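Local coordinates for protein phenylalanine hydroxylase (Colwellia psychrerythraea, PDB 2V27) that probably hydroxylates L-phenylalanine to L-tyrosine at a non-haem iron centre, with tetrahydrobiopterin and dioxygen as co-substrates, at residues H122-F125 against G126-L130; E46-E49 against G50-K53; P129-N133 against S134-N138. All blocks are in the same frame, centred on the assembly; numbering follows the deposited sequence. Where two conformers were deposited one is given.

Contact 1: H122-F125 against G126-L130; sequences HEIF and GHCPL. With FE (Fe (III) ion), chain E.
Where H122-F125 runs into G126-L130 the helix widens into a pi-type turn, E123 O taking both H127 N, from above its carbonyl plane at 3.1 Å, and C128 N. This backbone shows how a helix can hold two metal ligands five residues apart: H122 and H127 both turn NE2 onto the iron(III) ion, at 2.0 Å from H122 NE2 and 2.1 Å from H127 NE2, their ring planes 82° apart. The bound metal accounts for the close approach of the two nitrogens. H122 reaches it with CG anti to the backbone N (chi1 169°), and S186 fixes the turn of its ring through a hydrogen bond at ND1. E123 belongs to the second shell. Its chain bends at chi2, bringing OE1 in plane to the edge of the H127 ring, 3.2 Å from H127 CD2, and OE1 also accepts a hydrogen bond at 2.7 Å from water 1, itself an iron ligand. E167 completes the two-histidine-one-carboxylate facial triad of this hydroxylase family. Further along, P129 CD lies 3.1 Å from I124 O, where the helix kinks. Helix 22-38 and helix 64-75 pack on I124, while helix 45-54 covers P129.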
ATOM      1  N   HIS B 122      -7.526  -6.445 -18.578  1.00 10.84           N
ATOM      2  CA  HIS B 122      -6.853  -5.147 -18.388  1.00  9.21           C
ATOM      3  C   HIS B 122      -6.463  -4.506 -19.735  1.00  9.36           C
ATOM      4  O   HIS B 122      -6.745  -3.347 -20.001  1.00 10.37           O
ATOM      5  CB  HIS B 122      -5.633  -5.275 -17.488  1.00 10.88           C
ATOM      6  CG  HIS B 122      -4.797  -4.031 -17.485  1.00 10.56           C
ATOM      7  ND1 HIS B 122      -5.290  -2.827 -17.007  1.00 16.85           N
ATOM      8  CD2 HIS B 122      -3.577  -3.760 -18.003  1.00 14.35           C
ATOM      9  CE1 HIS B 122      -4.357  -1.894 -17.147  1.00 17.79           C
ATOM     10  NE2 HIS B 122      -3.306  -2.434 -17.752  1.00 14.23           N
ATOM     11  N   GLU B 123      -5.835  -5.275 -20.624  1.00  9.34           N
ATOM     12  CA  GLU B 123      -5.304  -4.672 -21.855  1.00  9.37           C
ATOM     13  C   GLU B 123      -6.420  -4.337 -22.821  1.00 10.36           C
ATOM     14  O   GLU B 123      -6.399  -3.224 -23.367  1.00 10.89           O
ATOM     15  CB  GLU B 123      -4.289  -5.620 -22.564  1.00  9.83           C
ATOM     16  CG  GLU B 123      -3.162  -6.169 -21.669  1.00 10.14           C
ATOM     17  CD  GLU B 123      -2.155  -5.134 -21.219  1.00 13.14           C
ATOM     18  OE1 GLU B 123      -2.392  -3.894 -21.373  1.00 12.53           O
ATOM     19  OE2 GLU B 123      -1.090  -5.576 -20.700  1.00 17.18           O
ATOM     20  N   ILE B 124      -7.351  -5.279 -23.062  1.00 10.13           N
ATOM     21  CA  ILE B 124      -8.355  -5.024 -24.090  1.00 11.06           C
ATOM     22  C   ILE B 124      -9.430  -4.037 -23.594  1.00 10.64           C
ATOM     23  O   ILE B 124      -9.792  -3.115 -24.319  1.00 11.28           O
ATOM     24  CB  ILE B 124      -8.957  -6.364 -24.641  1.00 10.53           C
ATOM     25  CG1 ILE B 124      -7.861  -7.145 -25.390  1.00 14.07           C
ATOM     26  CG2 ILE B 124     -10.143  -6.106 -25.561  1.00 11.65           C
ATOM     27  CD1 ILE B 124      -8.375  -8.414 -26.070  1.00 15.22           C
ATOM     28  N   PHE B 125      -9.922  -4.234 -22.363  1.00  9.81           N
ATOM     29  CA  PHE B 125     -10.900  -3.315 -21.844  1.00  9.57           C
ATOM     30  C   PHE B 125     -10.264  -1.980 -21.397  1.00  8.90           C
ATOM     31  O   PHE B 125     -10.797  -0.866 -21.673  1.00  8.79           O
ATOM     32  CB  PHE B 125     -11.683  -3.970 -20.704  1.00 10.17           C
ATOM     33  CG  PHE B 125     -12.866  -3.169 -20.287  1.00  8.81           C
ATOM     34  CD1 PHE B 125     -14.157  -3.476 -20.759  1.00 10.91           C
ATOM     35  CD2 PHE B 125     -12.688  -2.164 -19.376  1.00 12.59           C
ATOM     36  CE1 PHE B 125     -15.273  -2.689 -20.355  1.00 12.13           C
ATOM     37  CE2 PHE B 125     -13.741  -1.406 -18.958  1.00 11.40           C
ATOM     38  CZ  PHE B 125     -15.028  -1.638 -19.414  1.00 12.80           C
ATOM     39  N   GLY B 126      -9.132  -2.068 -20.705  1.00  8.76           N
ATOM     40  CA  GLY B 126      -8.525  -0.845 -20.174  1.00  9.39           C
ATOM     41  C   GLY B 126      -7.845   0.078 -21.192  1.00  8.50           C
ATOM     42  O   GLY B 126      -7.925   1.315 -21.049  1.00  9.30           O
ATOM     43  N   HIS B 127      -7.071  -0.514 -22.138  1.00  8.81           N
ATOM     44  CA  HIS B 127      -6.247   0.285 -23.077  1.00  9.14           C
ATOM     45  C   HIS B 127      -6.751   0.338 -24.524  1.00 10.23           C
ATOM     46  O   HIS B 127      -6.728   1.375 -25.190  1.00 10.09           O
ATOM     47  CB  HIS B 127      -4.788  -0.184 -23.072  1.00 10.46           C
ATOM     48  CG  HIS B 127      -4.077   0.035 -21.760  1.00 10.74           C
ATOM     49  ND1 HIS B 127      -4.020   1.261 -21.109  1.00 11.41           N
ATOM     50  CD2 HIS B 127      -3.425  -0.842 -20.963  1.00  9.21           C
ATOM     51  CE1 HIS B 127      -3.339   1.122 -19.981  1.00 12.65           C
ATOM     52  NE2 HIS B 127      -2.981  -0.138 -19.859  1.00 11.70           N
ATOM     53  N   CYS B 128      -7.242  -0.792 -25.023  1.00  8.68           N
ATOM     54  CA  CYS B 128      -7.508  -0.859 -26.459  1.00  9.36           C
ATOM     55  C   CYS B 128      -8.579   0.165 -26.942  1.00  8.77           C
ATOM     56  O   CYS B 128      -8.456   0.698 -28.050  1.00 10.68           O
ATOM     57  CB  CYS B 128      -7.850  -2.296 -26.862  1.00  7.38           C
ATOM     58  SG  CYS B 128      -6.366  -3.296 -26.951  1.00 11.86           S
ATOM     59  N   PRO B 129      -9.618   0.464 -26.143  1.00  7.97           N
ATOM     60  CA  PRO B 129     -10.535   1.470 -26.698  1.00  8.64           C
ATOM     61  C   PRO B 129      -9.864   2.834 -26.997  1.00  9.83           C
ATOM     62  O   PRO B 129     -10.221   3.517 -27.985  1.00  8.74           O
ATOM     63  CB  PRO B 129     -11.610   1.631 -25.605  1.00  9.63           C
ATOM     64  CG  PRO B 129     -11.578   0.317 -24.867  1.00  8.48           C
ATOM     65  CD  PRO B 129     -10.092  -0.063 -24.837  1.00  8.83           C
ATOM     66  N   LEU B 130      -8.887   3.231 -26.184  1.00  8.83           N
ATOM     67  CA  LEU B 130      -8.183   4.465 -26.470  1.00  7.48           C
ATOM     68  C   LEU B 130      -7.144   4.383 -27.592  1.00  7.38           C
ATOM     69  O   LEU B 130      -6.757   5.419 -28.157  1.00  7.66           O
ATOM     70  CB  LEU B 130      -7.618   5.050 -25.159  1.00  7.53           C
ATOM     71  CG  LEU B 130      -8.732   5.736 -24.366  1.00 10.21           C
ATOM     72  CD1 LEU B 130      -8.220   5.898 -22.903  1.00 12.52           C
ATOM     73  CD2 LEU B 130      -9.102   7.069 -24.942  1.00 12.83           C
TER
HETATM   74 FE    FE E3008      -1.827  -1.200 -18.385  1.00 10.69          FE
HETATM   75  O   HOH W   1      -0.860  -2.435 -19.773  1.00 13.87           O
HETATM   76  O   HOH W   2      -0.410  -2.332 -17.043  1.00 21.08           O

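Contact 2: E46-E49 against G50-K53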
ATOM      1  N   GLU B  46     -13.631  10.211 -24.708  1.00  9.63           N
ATOM      2  CA  GLU B  46     -12.772   9.634 -25.753  1.00 10.20           C
ATOM      3  C   GLU B  46     -12.752   8.103 -25.652  1.00 11.14           C
ATOM      4  O   GLU B  46     -12.676   7.395 -26.647  1.00 10.29           O
ATOM      5  CB  GLU B  46     -11.344  10.199 -25.661  1.00  9.81           C
ATOM      6  CG  GLU B  46     -11.248  11.740 -25.861  1.00 10.60           C
ATOM      7  CD  GLU B  46     -11.329  12.572 -24.566  1.00  9.09           C
ATOM      8  OE1 GLU B  46     -12.006  12.149 -23.601  1.00 10.57           O
ATOM      9  OE2 GLU B  46     -10.607  13.595 -24.555  1.00 11.89           O
ATOM     10  N   TYR B  47     -12.781   7.617 -24.411  1.00  9.64           N
ATOM     11  CA  TYR B  47     -12.799   6.200 -24.119  1.00  9.24           C
ATOM     12  C   TYR B  47     -14.152   5.594 -24.568  1.00  9.00           C
ATOM     13  O   TYR B  47     -14.158   4.555 -25.245  1.00  8.87           O
ATOM     14  CB  TYR B  47     -12.521   5.943 -22.616  1.00  8.56           C
ATOM     15  CG  TYR B  47     -12.656   4.486 -22.253  1.00  8.56           C
ATOM     16  CD1 TYR B  47     -11.541   3.623 -22.349  1.00  7.97           C
ATOM     17  CD2 TYR B  47     -13.882   3.950 -21.863  1.00  9.73           C
ATOM     18  CE1 TYR B  47     -11.649   2.275 -22.002  1.00  8.15           C
ATOM     19  CE2 TYR B  47     -14.013   2.592 -21.547  1.00 10.39           C
ATOM     20  CZ  TYR B  47     -12.908   1.769 -21.623  1.00  8.31           C
ATOM     21  OH  TYR B  47     -13.052   0.441 -21.347  1.00 11.11           O
ATOM     22  N   HIS B  48     -15.286   6.231 -24.216  1.00  9.14           N
ATOM     23  CA  HIS B  48     -16.576   5.744 -24.649  1.00 11.52           C
ATOM     24  C   HIS B  48     -16.688   5.709 -26.186  1.00 11.62           C
ATOM     25  O   HIS B  48     -17.196   4.719 -26.734  1.00 12.61           O
ATOM     26  CB  HIS B  48     -17.667   6.598 -24.058  1.00 10.92           C
ATOM     27  CG  HIS B  48     -17.880   6.349 -22.598  1.00 13.48           C
ATOM     28  ND1 HIS B  48     -18.498   5.211 -22.124  1.00 15.38           N
ATOM     29  CD2 HIS B  48     -17.564   7.090 -21.505  1.00 15.00           C
ATOM     30  CE1 HIS B  48     -18.566   5.270 -20.804  1.00 16.47           C
ATOM     31  NE2 HIS B  48     -18.031   6.411 -20.404  1.00 16.27           N
ATOM     32  N   GLU B  49     -16.152   6.724 -26.859  1.00 10.98           N
ATOM     33  CA  GLU B  49     -16.097   6.704 -28.324  1.00 11.04           C
ATOM     34  C   GLU B  49     -15.328   5.456 -28.823  1.00 10.63           C
ATOM     35  O   GLU B  49     -15.793   4.723 -29.739  1.00 11.65           O
ATOM     36  CB  GLU B  49     -15.418   7.955 -28.863  1.00 11.63           C
ATOM     37  CG  GLU B  49     -15.351   7.868 -30.438  1.00 15.60           C
ATOM     38  CD  GLU B  49     -14.706   9.066 -31.076  0.50 15.97           C
ATOM     39  OE1 GLU B  49     -13.917   9.767 -30.379  0.75 15.34           O
ATOM     40  OE2 GLU B  49     -15.026   9.331 -32.270  0.75 17.35           O
ATOM     41  N   GLY B  50     -14.201   5.146 -28.169  1.00  9.32           N
ATOM     42  CA  GLY B  50     -13.405   3.983 -28.526  1.00  9.44           C
ATOM     43  C   GLY B  50     -14.134   2.683 -28.279  1.00  9.69           C
ATOM     44  O   GLY B  50     -14.025   1.742 -29.091  1.00  9.51           O
ATOM     45  N   LEU B  51     -14.918   2.582 -27.191  1.00  9.77           N
ATOM     46  CA  LEU B  51     -15.769   1.388 -27.017  1.00 10.78           C
ATOM     47  C   LEU B  51     -16.750   1.184 -28.196  1.00 10.89           C
ATOM     48  O   LEU B  51     -16.991   0.058 -28.624  1.00 11.48           O
ATOM     49  CB  LEU B  51     -16.575   1.489 -25.713  1.00 12.26           C
ATOM     50  CG  LEU B  51     -15.835   1.124 -24.424  1.00 14.35           C
ATOM     51  CD1 LEU B  51     -16.889   1.269 -23.256  1.00 16.19           C
ATOM     52  CD2 LEU B  51     -15.220  -0.302 -24.440  1.00 14.69           C
ATOM     53  N   ALA B  52     -17.327   2.275 -28.671  1.00 11.53           N
ATOM     54  CA  ALA B  52     -18.329   2.229 -29.755  1.00 12.76           C
ATOM     55  C   ALA B  52     -17.615   1.738 -31.035  1.00 13.10           C
ATOM     56  O   ALA B  52     -18.202   0.963 -31.830  1.00 12.69           O
ATOM     57  CB  ALA B  52     -18.874   3.556 -29.974  1.00 12.95           C
ATOM     58  N   LYS B  53     -16.368   2.179 -31.251  1.00 11.68           N
ATOM     59  CA  LYS B  53     -15.583   1.648 -32.373  1.00 11.13           C
ATOM     60  C   LYS B  53     -15.209   0.181 -32.255  1.00 10.61           C
ATOM     61  O   LYS B  53     -15.197  -0.492 -33.285  1.00 11.40           O
ATOM     62  CB  LYS B  53     -14.308   2.474 -32.583  1.00  9.62           C
ATOM     63  CG  LYS B  53     -14.594   3.887 -33.039  1.00 10.11           C
ATOM     64  CD  LYS B  53     -13.314   4.737 -33.188  1.00 11.58           C
ATOM     65  CE  LYS B  53     -13.650   6.153 -33.556  1.00 12.55           C
ATOM     66  NZ  LYS B  53     -12.384   6.970 -33.743  1.00 12.06           N
TER
HETATM   67  O   HOH W   3     -13.198   9.443 -34.592  1.00 36.69           O
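Y47 and L51, one helical turn apart, make the apolar side of this contact: the leucine lies obliquely against the phenol, with L51 CD1 3.6 Å from Y47 CE2 and L51 CD2 3.8 Å from Y47 OH. The tyrosine ring reaches along the helix because its CG stands opposite the backbone N (chi1 175°), beside its own carbonyl carbon. At the solvent side E49 and K53 form a second pair of the same spacing, both chains extended beyond CG. Their salt bridge is long, E49 OE2 to K53 NZ being 3.8 Å, and water 3 mediates it, donating to E49 OE2 at 3.0 Å and accepting from K53 NZ at 2.7 Å.

Both pairs illustrate the i to i+4 spacing of an alpha helix, here an amphipathic one with Y47 and G50 on its buried side and E49, A52 and K53 exposed. The backbone bonds repeat that spacing, among them L51 N to Y47 O at 2.9 Å and K53 N to E49 O at 3.0 Å. G50, with no side chain, lets the end of helix 120-131 come close, its CA packing on T132.

Outside the helix, the Y47 hydroxyl hydrogen-bonds F125 O, and its ring packs on P129 and L130 of helix 120-131. A phenylalanine in place of Y47 would probably leave the F125 carbonyl without its hydroxyl partner and take away the oxygen that L51 CD2 rests on. At the start of the segment E46 hydrogen-bonds the backbone N of V230, tying this helix to the loop that carries that residue.

Contact 3: P129-N133 against S134-N138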
ATOM      1  N   PRO B 129      -9.618   0.464 -26.143  1.00  7.97           N
ATOM      2  CA  PRO B 129     -10.535   1.470 -26.698  1.00  8.64           C
ATOM      3  C   PRO B 129      -9.864   2.834 -26.997  1.00  9.83           C
ATOM      4  O   PRO B 129     -10.221   3.517 -27.985  1.00  8.74           O
ATOM      5  CB  PRO B 129     -11.610   1.631 -25.605  1.00  9.63           C
ATOM      6  CG  PRO B 129     -11.578   0.317 -24.867  1.00  8.48           C
ATOM      7  CD  PRO B 129     -10.092  -0.063 -24.837  1.00  8.83           C
ATOM      8  N   LEU B 130      -8.887   3.231 -26.184  1.00  8.83           N
ATOM      9  CA  LEU B 130      -8.183   4.465 -26.470  1.00  7.48           C
ATOM     10  C   LEU B 130      -7.144   4.383 -27.592  1.00  7.38           C
ATOM     11  O   LEU B 130      -6.757   5.419 -28.157  1.00  7.66           O
ATOM     12  CB  LEU B 130      -7.618   5.050 -25.159  1.00  7.53           C
ATOM     13  CG  LEU B 130      -8.732   5.736 -24.366  1.00 10.21           C
ATOM     14  CD1 LEU B 130      -8.220   5.898 -22.903  1.00 12.52           C
ATOM     15  CD2 LEU B 130      -9.102   7.069 -24.942  1.00 12.83           C
ATOM     16  N   LEU B 131      -6.729   3.144 -27.939  1.00  8.40           N
ATOM     17  CA  LEU B 131      -5.835   2.991 -29.071  1.00  8.79           C
ATOM     18  C   LEU B 131      -6.536   3.218 -30.417  1.00 10.08           C
ATOM     19  O   LEU B 131      -5.870   3.326 -31.475  1.00 11.34           O
ATOM     20  CB  LEU B 131      -5.107   1.632 -29.057  1.00  9.94           C
ATOM     21  CG  LEU B 131      -4.042   1.439 -27.954  1.00 10.37           C
ATOM     22  CD1 LEU B 131      -3.593  -0.048 -27.862  1.00 11.67           C
ATOM     23  CD2 LEU B 131      -2.833   2.337 -28.200  1.00  8.69           C
ATOM     24  N   THR B 132      -7.880   3.355 -30.385  1.00  8.49           N
ATOM     25  CA  THR B 132      -8.605   3.796 -31.598  1.00  9.68           C
ATOM     26  C   THR B 132      -8.600   5.333 -31.742  1.00 10.54           C
ATOM     27  O   THR B 132      -9.048   5.877 -32.768  1.00 11.91           O
ATOM     28  CB  THR B 132     -10.103   3.339 -31.620  1.00  9.33           C
ATOM     29  OG1 THR B 132     -10.840   4.077 -30.611  1.00  9.22           O
ATOM     30  CG2 THR B 132     -10.262   1.899 -31.433  1.00  9.05           C
ATOM     31  N   ASN B 133      -8.153   6.037 -30.679  1.00  9.92           N
ATOM     32  CA  ASN B 133      -8.113   7.489 -30.652  1.00 10.12           C
ATOM     33  C   ASN B 133      -6.737   7.937 -31.161  1.00  9.69           C
ATOM     34  O   ASN B 133      -5.683   7.470 -30.677  1.00  9.92           O
ATOM     35  CB  ASN B 133      -8.371   7.965 -29.208  1.00 10.59           C
ATOM     36  CG  ASN B 133      -8.259   9.490 -29.014  1.00 11.06           C
ATOM     37  OD1 ASN B 133      -9.289  10.193 -28.864  1.00 13.63           O
ATOM     38  ND2 ASN B 133      -7.041  10.007 -28.973  1.00  7.81           N
ATOM     39  N   SER B 134      -6.739   8.846 -32.132  0.50 10.45           N
ATOM     40  CA  SER B 134      -5.485   9.240 -32.787  0.50 10.18           C
ATOM     41  C   SER B 134      -4.500   9.889 -31.837  0.50 10.39           C
ATOM     42  O   SER B 134      -3.320   9.574 -31.877  0.50 10.73           O
ATOM     43  CB  SER B 134      -5.789  10.202 -33.931  0.50 11.15           C
ATOM     44  OG  SER B 134      -6.560   9.519 -34.891  0.50 11.50           O
ATOM     45  N   SER B 135      -4.978  10.794 -30.997  1.00  9.67           N
ATOM     46  CA  SER B 135      -4.060  11.440 -30.007  1.00 10.62           C
ATOM     47  C   SER B 135      -3.428  10.419 -29.051  1.00 10.21           C
ATOM     48  O   SER B 135      -2.191  10.428 -28.812  1.00  9.93           O
ATOM     49  CB  SER B 135      -4.770  12.488 -29.198  1.00 10.81           C
ATOM     50  OG  SER B 135      -4.992  13.641 -29.986  1.00 13.14           O
ATOM     51  N   PHE B 136      -4.241   9.510 -28.523  1.00 10.16           N
ATOM     52  CA  PHE B 136      -3.734   8.553 -27.526  1.00  9.68           C
ATOM     53  C   PHE B 136      -2.783   7.551 -28.225  1.00  9.27           C
ATOM     54  O   PHE B 136      -1.703   7.231 -27.725  1.00  9.93           O
ATOM     55  CB  PHE B 136      -4.917   7.853 -26.866  1.00  9.36           C
ATOM     56  CG  PHE B 136      -4.522   6.824 -25.785  1.00  9.23           C
ATOM     57  CD1 PHE B 136      -4.524   7.188 -24.434  1.00  9.79           C
ATOM     58  CD2 PHE B 136      -4.116   5.496 -26.130  1.00  8.76           C
ATOM     59  CE1 PHE B 136      -4.208   6.222 -23.427  1.00  8.85           C
ATOM     60  CE2 PHE B 136      -3.827   4.551 -25.142  1.00 10.96           C
ATOM     61  CZ  PHE B 136      -3.841   4.921 -23.790  1.00 11.34           C
ATOM     62  N   ALA B 137      -3.213   7.005 -29.375  1.00  9.40           N
ATOM     63  CA  ALA B 137      -2.372   6.088 -30.179  1.00 10.29           C
ATOM     64  C   ALA B 137      -1.020   6.716 -30.583  1.00  9.27           C
ATOM     65  O   ALA B 137       0.047   6.096 -30.426  1.00 10.07           O
ATOM     66  CB  ALA B 137      -3.161   5.602 -31.435  1.00 10.28           C
ATOM     67  N   ASN B 138      -1.064   7.943 -31.097  1.00  9.14           N
ATOM     68  CA  ASN B 138       0.181   8.591 -31.561  1.00  9.72           C
ATOM     69  C   ASN B 138       1.106   8.831 -30.374  1.00  9.54           C
ATOM     70  O   ASN B 138       2.312   8.709 -30.500  1.00  9.47           O
ATOM     71  CB  ASN B 138      -0.058   9.884 -32.339  1.00 10.76           C
ATOM     72  CG  ASN B 138      -0.772   9.662 -33.656  1.00 13.54           C
ATOM     73  OD1 ASN B 138      -0.764   8.555 -34.228  1.00 17.78           O
ATOM     74  ND2 ASN B 138      -1.429  10.717 -34.119  1.00 15.79           N
TER
HETATM   75  O   HOH W   4      -9.149   8.043 -34.203  1.00 27.08           O
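L130 sits over one face of the F136 ring, its CB 3.6 Å from the F136 ring centroid and only 9° off the normal, a CH-pi contact over the ring centre. L131 takes the edge instead, with L131 CD2 in the ring plane 3.9 Å from F136 CE2. Two successive leucines thus hold one aromatic ring from two directions, the L130 side chain crossing it at about a right angle. F136 meets both because its CG points opposite its backbone N (chi1 -180°), which turns the ring back over the preceding helix end. V230 and L233 also touch this phenylalanine, and its side chain comes within about 5 Å of that of H127, nearest atoms considered.

The example is a tight corner between two helices. Helix 120-131 ends in a weakly bonded turn, and N133, at the N-cap position, starts helix 134-147: A137 N donates to N133 O at 2.8 Å in a nearly straight bond (166°). The methyl group of A137 rests against the turn, its CB 3.5 Å from L131 O.

Across the turn, carbonyl oxygens that the fading helix no longer pairs regularly find other donors. T132 folds its hydroxyl back so that T132 OG1 donates to P129 O at 2.8 Å, while N133 N reaches L130 O at 2.9 Å. L131 O accepts from the T75 hydroxyl, and water 4 donates to T132 O at 2.6 Å. Every carbonyl from P129 to N133 therefore has a hydrogen-bond donor, so the chain can change direction beside an apolar cluster around F136 without burying polar oxygens unpaired.

Contact 1 supplies the two histidine ligands of the iron; contact 2 packs against the same helix, and contact 3 continues from its end. Contact 2 meets contact 1 through the hydrogen bond of Y47 OH to F125 O, 2.6 Å long, while contact 3 shares P129 and L130 with contact 1. P129 is the common meeting point, its CG lying 3.5 Å from Y47 CE1 and 3.7 Å from L51 CD2. Contacts 2 and 3 also touch directly, G50 CA packing 3.3 Å from T132 OG1. Measured between nearest atoms, the side chain of F136 is about 8 Å from the iron and that of Y47 about 11 Å, which places both contacts beyond the first coordination shell.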